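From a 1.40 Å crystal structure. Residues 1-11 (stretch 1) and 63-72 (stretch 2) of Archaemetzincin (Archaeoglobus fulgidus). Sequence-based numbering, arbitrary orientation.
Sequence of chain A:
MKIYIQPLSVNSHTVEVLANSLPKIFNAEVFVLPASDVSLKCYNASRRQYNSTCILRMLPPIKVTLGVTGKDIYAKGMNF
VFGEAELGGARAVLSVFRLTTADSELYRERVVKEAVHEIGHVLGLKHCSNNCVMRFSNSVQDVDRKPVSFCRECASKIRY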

ATOM      1  N   MET A   1     -13.882  -2.026 -11.722  1.00 30.93           N
ATOM      2  CA  MET A   1     -12.913  -1.293 -10.862  1.00 22.04           C
ATOM      3  C   MET A   1     -11.613  -1.079 -11.628  1.00 19.81           C
ATOM      4  O   MET A   1     -11.133  -1.959 -12.336  1.00 20.29           O
ATOM      5  CB  MET A   1     -12.650  -2.093  -9.584  1.00 25.70           C
ATOM      6  CG  MET A   1     -11.677  -1.453  -8.616  1.00 29.63           C
ATOM      7  SD  MET A   1     -11.136  -2.577  -7.303  1.00 25.85           S
ATOM      8  CE  MET A   1     -12.694  -3.065  -6.571  1.00 34.50           C
ATOM      9  N   LYS A   2     -11.041   0.109 -11.443  1.00 21.84           N
ATOM     10  CA  LYS A   2      -9.734   0.447 -12.018  1.00 19.40           C
ATOM     11  C   LYS A   2      -8.788   0.784 -10.879  1.00 16.77           C
ATOM     12  O   LYS A   2      -9.200   1.416  -9.908  1.00 18.03           O
ATOM     13  CB  LYS A   2      -9.836   1.656 -12.958  1.00 20.87           C
ATOM     14  CG  LYS A   2     -10.911   1.473 -14.019  1.00 27.86           C
ATOM     15  CD  LYS A   2     -10.625   2.229 -15.303  1.00 37.72           C
ATOM     16  CE  LYS A   2     -11.869   2.347 -16.188  1.00 51.77           C
ATOM     17  NZ  LYS A   2     -12.619   1.054 -16.305  1.00 67.54           N
ATOM     18  N   ILE A   3      -7.548   0.321 -10.979  1.00 14.22           N
ATOM     19  CA  ILE A   3      -6.523   0.650  -9.990  1.00 12.62           C
ATOM     20  C   ILE A   3      -5.377   1.285 -10.760  1.00 13.81           C
ATOM     21  O   ILE A   3      -4.867   0.687 -11.708  1.00 14.96           O
ATOM     22  CB  ILE A   3      -5.992  -0.608  -9.270  1.00 15.38           C
ATOM     23  CG1 ILE A   3      -7.140  -1.324  -8.548  1.00 16.60           C
ATOM     24  CG2 ILE A   3      -4.843  -0.241  -8.322  1.00 15.45           C
ATOM     25  CD1 ILE A   3      -6.805  -2.698  -8.024  1.00 16.25           C
ATOM     26  N   TYR A   4      -4.999   2.487 -10.333  1.00 14.11           N
ATOM     27  CA  TYR A   4      -3.886   3.234 -10.912  1.00 13.48           C
ATOM     28  C   TYR A   4      -2.746   3.158  -9.929  1.00 13.28           C
ATOM     29  O   TYR A   4      -2.869   3.626  -8.799  1.00 15.55           O
ATOM     30  CB  TYR A   4      -4.290   4.695 -11.131  1.00 14.42           C
ATOM     31  CG  TYR A   4      -5.430   4.820 -12.113  1.00 18.26           C
ATOM     32  CD1 TYR A   4      -6.739   4.700 -11.694  1.00 19.46           C
ATOM     33  CD2 TYR A   4      -5.189   5.032 -13.463  1.00 20.21           C
ATOM     34  CE1 TYR A   4      -7.778   4.802 -12.581  1.00 17.94           C
ATOM     35  CE2 TYR A   4      -6.232   5.128 -14.368  1.00 22.54           C
ATOM     36  CZ  TYR A   4      -7.518   5.023 -13.915  1.00 24.08           C
ATOM     37  OH  TYR A   4      -8.563   5.117 -14.817  1.00 29.75           O
ATOM     38  N   ILE A   5      -1.638   2.561 -10.334  1.00 12.46           N
ATOM     39  CA  ILE A   5      -0.435   2.531  -9.521  1.00 10.61           C
ATOM     40  C   ILE A   5       0.433   3.718  -9.883  1.00 13.41           C
ATOM     41  O   ILE A   5       0.807   3.901 -11.030  1.00 12.90           O
ATOM     42  CB  ILE A   5       0.364   1.231  -9.736  1.00 10.47           C
ATOM     43  CG1 ILE A   5      -0.488  -0.000  -9.429  1.00 13.21           C
ATOM     44  CG2 ILE A   5       1.625   1.197  -8.906  1.00 12.95           C
ATOM     45  CD1 ILE A   5       0.076  -1.282 -10.003  1.00 16.47           C
ATOM     46  N   GLN A   6       0.742   4.527  -8.883  1.00 12.43           N
ATOM     47  CA  GLN A   6       1.598   5.687  -9.046  1.00 11.29           C
ATOM     48  C   GLN A   6       2.959   5.403  -8.387  1.00 10.05           C
ATOM     49  O   GLN A   6       3.107   5.485  -7.156  1.00 10.38           O
ATOM     50  CB  GLN A   6       0.977   6.940  -8.390  1.00 12.98           C
ATOM     51  CG  GLN A   6       1.905   8.155  -8.410  1.00 12.80           C
ATOM     52  CD  GLN A   6       2.250   8.562  -9.821  1.00 13.60           C
ATOM     53  OE1 GLN A   6       1.379   8.996 -10.586  1.00 19.32           O
ATOM     54  NE2 GLN A   6       3.489   8.401 -10.193  1.00 14.07           N
ATOM     55  N   PRO A   7       3.982   5.084  -9.186  1.00 10.17           N
ATOM     56  CA  PRO A   7       5.309   4.875  -8.610  1.00  8.96           C
ATOM     57  C   PRO A   7       5.869   6.199  -8.093  1.00 11.59           C
ATOM     58  O   PRO A   7       5.854   7.209  -8.825  1.00 10.54           O
ATOM     59  CB  PRO A   7       6.139   4.309  -9.802  1.00 10.71           C
ATOM     60  CG  PRO A   7       5.123   3.949 -10.846  1.00 10.90           C
ATOM     61  CD  PRO A   7       4.003   4.934 -10.651  1.00 11.23           C
ATOM     62  N   LEU A   8       6.352   6.204  -6.872  1.00  9.94           N
ATOM     63  CA  LEU A   8       6.901   7.386  -6.238  1.00  9.54           C
ATOM     64  C   LEU A   8       8.223   7.022  -5.595  1.00  8.88           C
ATOM     65  O   LEU A   8       8.244   6.536  -4.454  1.00 10.97           O
ATOM     66  CB  LEU A   8       5.957   7.916  -5.171  1.00 13.02           C
ATOM     67  CG  LEU A   8       4.595   8.386  -5.632  1.00 14.81           C
ATOM     68  CD1 LEU A   8       3.691   8.637  -4.437  1.00 13.97           C
ATOM     69  CD2 LEU A   8       4.669   9.621  -6.472  1.00 14.38           C
ATOM     70  N   SER A   9       9.324   7.174  -6.326  1.00 10.84           N
ATOM     71  CA  SER A   9      10.627   6.700  -5.847  1.00  9.81           C
ATOM     72  C   SER A   9      10.605   5.234  -5.407  1.00  9.93           C
ATOM     73  O   SER A   9      10.796   4.914  -4.236  1.00  9.86           O
ATOM     74  CB  SER A   9      11.144   7.563  -4.728  1.00 10.27           C
ATOM     75  OG  SER A   9      11.233   8.930  -5.150  1.00 11.70           O
ATOM     76  N   VAL A  10      10.415   4.365  -6.379  1.00  9.66           N
ATOM     77  CA  VAL A  10      10.256   2.937  -6.130  1.00  8.78           C
ATOM     78  C   VAL A  10      10.869   2.150  -7.270  1.00 10.84           C
ATOM     79  O   VAL A  10      10.811   2.561  -8.423  1.00 10.61           O
ATOM     80  CB  VAL A  10       8.764   2.578  -5.926  1.00  8.24           C
ATOM     81  CG1 VAL A  10       7.945   2.754  -7.194  1.00 10.98           C
ATOM     82  CG2 VAL A  10       8.627   1.150  -5.344  1.00 12.41           C
ATOM     83  N   ASN A  11      11.426   0.988  -6.951  1.00 10.02           N
ATOM     84  CA  ASN A  11      11.949   0.060  -7.966  1.00  9.88           C
ATOM     85  C   ASN A  11      10.865  -0.320  -8.985  1.00 10.29           C
ATOM     86  O   ASN A  11       9.736  -0.709  -8.623  1.00 10.20           O
ATOM     87  CB  ASN A  11      12.419  -1.191  -7.246  1.00  9.92           C
ATOM     88  CG  ASN A  11      13.127  -2.179  -8.152  1.00 12.83           C
ATOM     89  OD1 ASN A  11      13.238  -1.996  -9.368  1.00 17.92           O
ATOM     90  ND2 ASN A  11      13.612  -3.235  -7.559  1.00 17.23           N
ATOM     91  N   LYS A  63     -10.492   7.009  -8.086  1.00 18.30           N
ATOM     92  CA  LYS A  63     -10.616   5.721  -7.417  1.00 17.56           C
ATOM     93  C   LYS A  63     -10.294   4.595  -8.385  1.00 18.91           C
ATOM     94  O   LYS A  63     -10.900   4.534  -9.468  1.00 21.86           O
ATOM     95  CB  LYS A  63     -12.048   5.558  -6.888  1.00 23.63           C
ATOM     96  CG  LYS A  63     -12.273   4.319  -6.043  1.00 23.94           C
ATOM     97  CD  LYS A  63     -13.687   4.308  -5.414  1.00 32.78           C
ATOM     98  CE  LYS A  63     -13.871   3.208  -4.361  1.00 42.22           C
ATOM     99  NZ  LYS A  63     -14.097   3.768  -2.976  1.00 33.24           N
ATOM    100  N   VAL A  64      -9.366   3.680  -8.078  1.00 16.61           N
ATOM    101  CA  VAL A  64      -8.471   3.669  -6.929  1.00 14.18           C
ATOM    102  C   VAL A  64      -7.070   4.074  -7.396  1.00 14.67           C
ATOM    103  O   VAL A  64      -6.598   3.567  -8.405  1.00 14.60           O
ATOM    104  CB  VAL A  64      -8.340   2.237  -6.353  1.00 13.52           C
ATOM    105  CG1 VAL A  64      -7.285   2.161  -5.239  1.00 15.79           C
ATOM    106  CG2 VAL A  64      -9.688   1.727  -5.837  1.00 17.32           C
ATOM    107  N   THR A  65      -6.420   4.982  -6.674  1.00 12.71           N
ATOM    108  CA  THR A  65      -5.039   5.338  -6.963  1.00 12.47           C
ATOM    109  C   THR A  65      -4.172   4.996  -5.768  1.00 11.01           C
ATOM    110  O   THR A  65      -4.409   5.473  -4.664  1.00 13.88           O
ATOM    111  CB  THR A  65      -4.904   6.833  -7.330  1.00 15.05           C
ATOM    112  OG1 THR A  65      -5.634   7.077  -8.532  1.00 16.82           O
ATOM    113  CG2 THR A  65      -3.434   7.209  -7.526  1.00 15.31           C
ATOM    114  N   LEU A  66      -3.192   4.131  -6.014  1.00 11.56           N
ATOM    115  CA  LEU A  66      -2.248   3.675  -4.996  1.00 11.27           C
ATOM    116  C   LEU A  66      -0.852   4.164  -5.328  1.00  9.57           C
ATOM    117  O   LEU A  66      -0.247   3.734  -6.303  1.00 11.08           O
ATOM    118  CB  LEU A  66      -2.212   2.151  -4.907  1.00 11.76           C
ATOM    119  CG  LEU A  66      -1.198   1.581  -3.902  1.00  9.80           C
ATOM    120  CD1 LEU A  66      -1.586   1.847  -2.456  1.00 11.15           C
ATOM    121  CD2 LEU A  66      -1.001   0.075  -4.123  1.00 11.84           C
ATOM    122  N   GLY A  67      -0.342   5.076  -4.503  1.00  9.56           N
ATOM    123  CA  GLY A  67       1.047   5.488  -4.589  1.00  8.73           C
ATOM    124  C   GLY A  67       1.910   4.445  -3.920  1.00 11.17           C
ATOM    125  O   GLY A  67       1.506   3.873  -2.899  1.00 13.09           O
ATOM    126  N   VAL A  68       3.068   4.153  -4.493  1.00  9.21           N
ATOM    127  CA  VAL A  68       3.962   3.134  -3.945  1.00  9.86           C
ATOM    128  C   VAL A  68       5.371   3.690  -3.929  1.00  9.70           C
ATOM    129  O   VAL A  68       5.856   4.164  -4.954  1.00  9.31           O
ATOM    130  CB  VAL A  68       3.951   1.829  -4.774  1.00  9.90           C
ATOM    131  CG1 VAL A  68       4.763   0.773  -4.073  1.00 11.75           C
ATOM    132  CG2 VAL A  68       2.512   1.303  -5.027  1.00 10.48           C
ATOM    133  N   THR A  69       5.998   3.694  -2.753  1.00  8.60           N
ATOM    134  CA  THR A  69       7.299   4.268  -2.560  1.00  7.62           C
ATOM    135  C   THR A  69       8.237   3.322  -1.850  1.00  9.49           C
ATOM    136  O   THR A  69       7.820   2.505  -0.999  1.00  9.98           O
ATOM    137  CB  THR A  69       7.204   5.618  -1.787  1.00 10.79           C
ATOM    138  OG1 THR A  69       8.494   6.227  -1.754  1.00  9.91           O
ATOM    139  CG2 THR A  69       6.718   5.453  -0.324  1.00  9.18           C
ATOM    140  N   GLY A  70       9.521   3.456  -2.156  1.00  8.08           N
ATOM    141  CA  GLY A  70      10.580   2.810  -1.428  1.00  9.18           C
ATOM    142  C   GLY A  70      11.115   3.573  -0.236  1.00 10.50           C
ATOM    143  O   GLY A  70      11.975   3.084   0.499  1.00 10.95           O
ATOM    144  N   LYS A  71      10.640   4.814  -0.058  1.00  8.17           N
ATOM    145  CA  LYS A  71      11.019   5.666   1.059  1.00  8.44           C
ATOM    146  C   LYS A  71      10.205   5.286   2.292  1.00  8.79           C
ATOM    147  O   LYS A  71       9.022   4.961   2.200  1.00  8.82           O
ATOM    148  CB  LYS A  71      10.745   7.150   0.731  1.00  9.53           C
ATOM    149  CG  LYS A  71      11.514   7.709  -0.451  1.00  9.88           C
ATOM    150  CD  LYS A  71      13.005   7.869  -0.181  1.00 10.47           C
ATOM    151  CE  LYS A  71      13.622   8.599  -1.367  1.00 13.67           C
ATOM    152  NZ  LYS A  71      15.034   8.917  -1.055  1.00 12.78           N
ATOM    153  N   ASP A  72      10.835   5.369   3.459  1.00  8.48           N
ATOM    154  CA  ASP A  72      10.126   5.177   4.732  1.00  8.45           C
ATOM    155  C   ASP A  72       9.142   6.328   4.918  1.00  9.21           C
ATOM    156  O   ASP A  72       9.471   7.521   4.711  1.00  9.56           O
ATOM    157  CB  ASP A  72      11.150   5.146   5.885  1.00  9.80           C
ATOM    158  CG  ASP A  72      10.628   4.538   7.171  1.00  9.87           C
ATOM    159  OD1 ASP A  72       9.732   3.692   7.120  1.00  9.81           O
ATOM    160  OD2 ASP A  72      11.183   4.920   8.232  1.00 10.34           O
TER
HETATM  161  O   HOH W   1     -12.445   2.282 -10.009  1.00 30.25           O

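The apolar centre of this contact is Val 68, whose side chain lies on the same sheet face as Ile 5, Leu 66 and Pro 7. Its CG2 meets Ile 5 CG2 at 4.0 Å, and its CG1 meets Val 10 CG2 at 4.1 Å. Beta-branched side chains suit extended backbone, and Val 10, beyond the strand, points its CB toward the partner stretch. Toward the start of both stretches, Ile 3 CG1 approaches Val 64 CB at 4.4 Å.

The other face carries Tyr 4, Thr 65 and Gln 6, with Gly 67 opposite Gln 6. Tyr 4 CB lies 3.8 Å from Thr 65 OG1. Gly 67 suits a crowded place: Leu 8 CD1 sits 4.1 Å from Gly 67 CA, and a CB built there would come within 3.0 Å of that methyl.

Between the faces, the backbones form a parallel ladder in which every second residue of stretch 1 bonds, Tyr 4 and Gln 6 each reaching two residues across the way, one through N and one through O. Tyr 4 N donates to Val 64 O (2.7 Å), and Leu 66 N to Tyr 4 O (2.8 Å); Gln 6 N then reaches Leu 66 O (2.9 Å), and Val 68 N reaches Gln 6 O (3.0 Å). Proline has no amide hydrogen, but Pro 7 falls where the ladder asks none of it; the next rung runs from Leu 8 N to Val 68 O (2.8 Å).

At one end, Thr 69 OG1 donates to Leu 8 O (2.7 Å) and accepts from Lys 71 N (3.1 Å), as a hydroxyl can. Gly 70 N donates to Ser 9 O (2.8 Å). At the other, Val 64 N bonds Lys 2 O at 2.9 Å, and a water accepts from Lys 2 N (3.0 Å) and donates to Lys 63 O (2.8 Å).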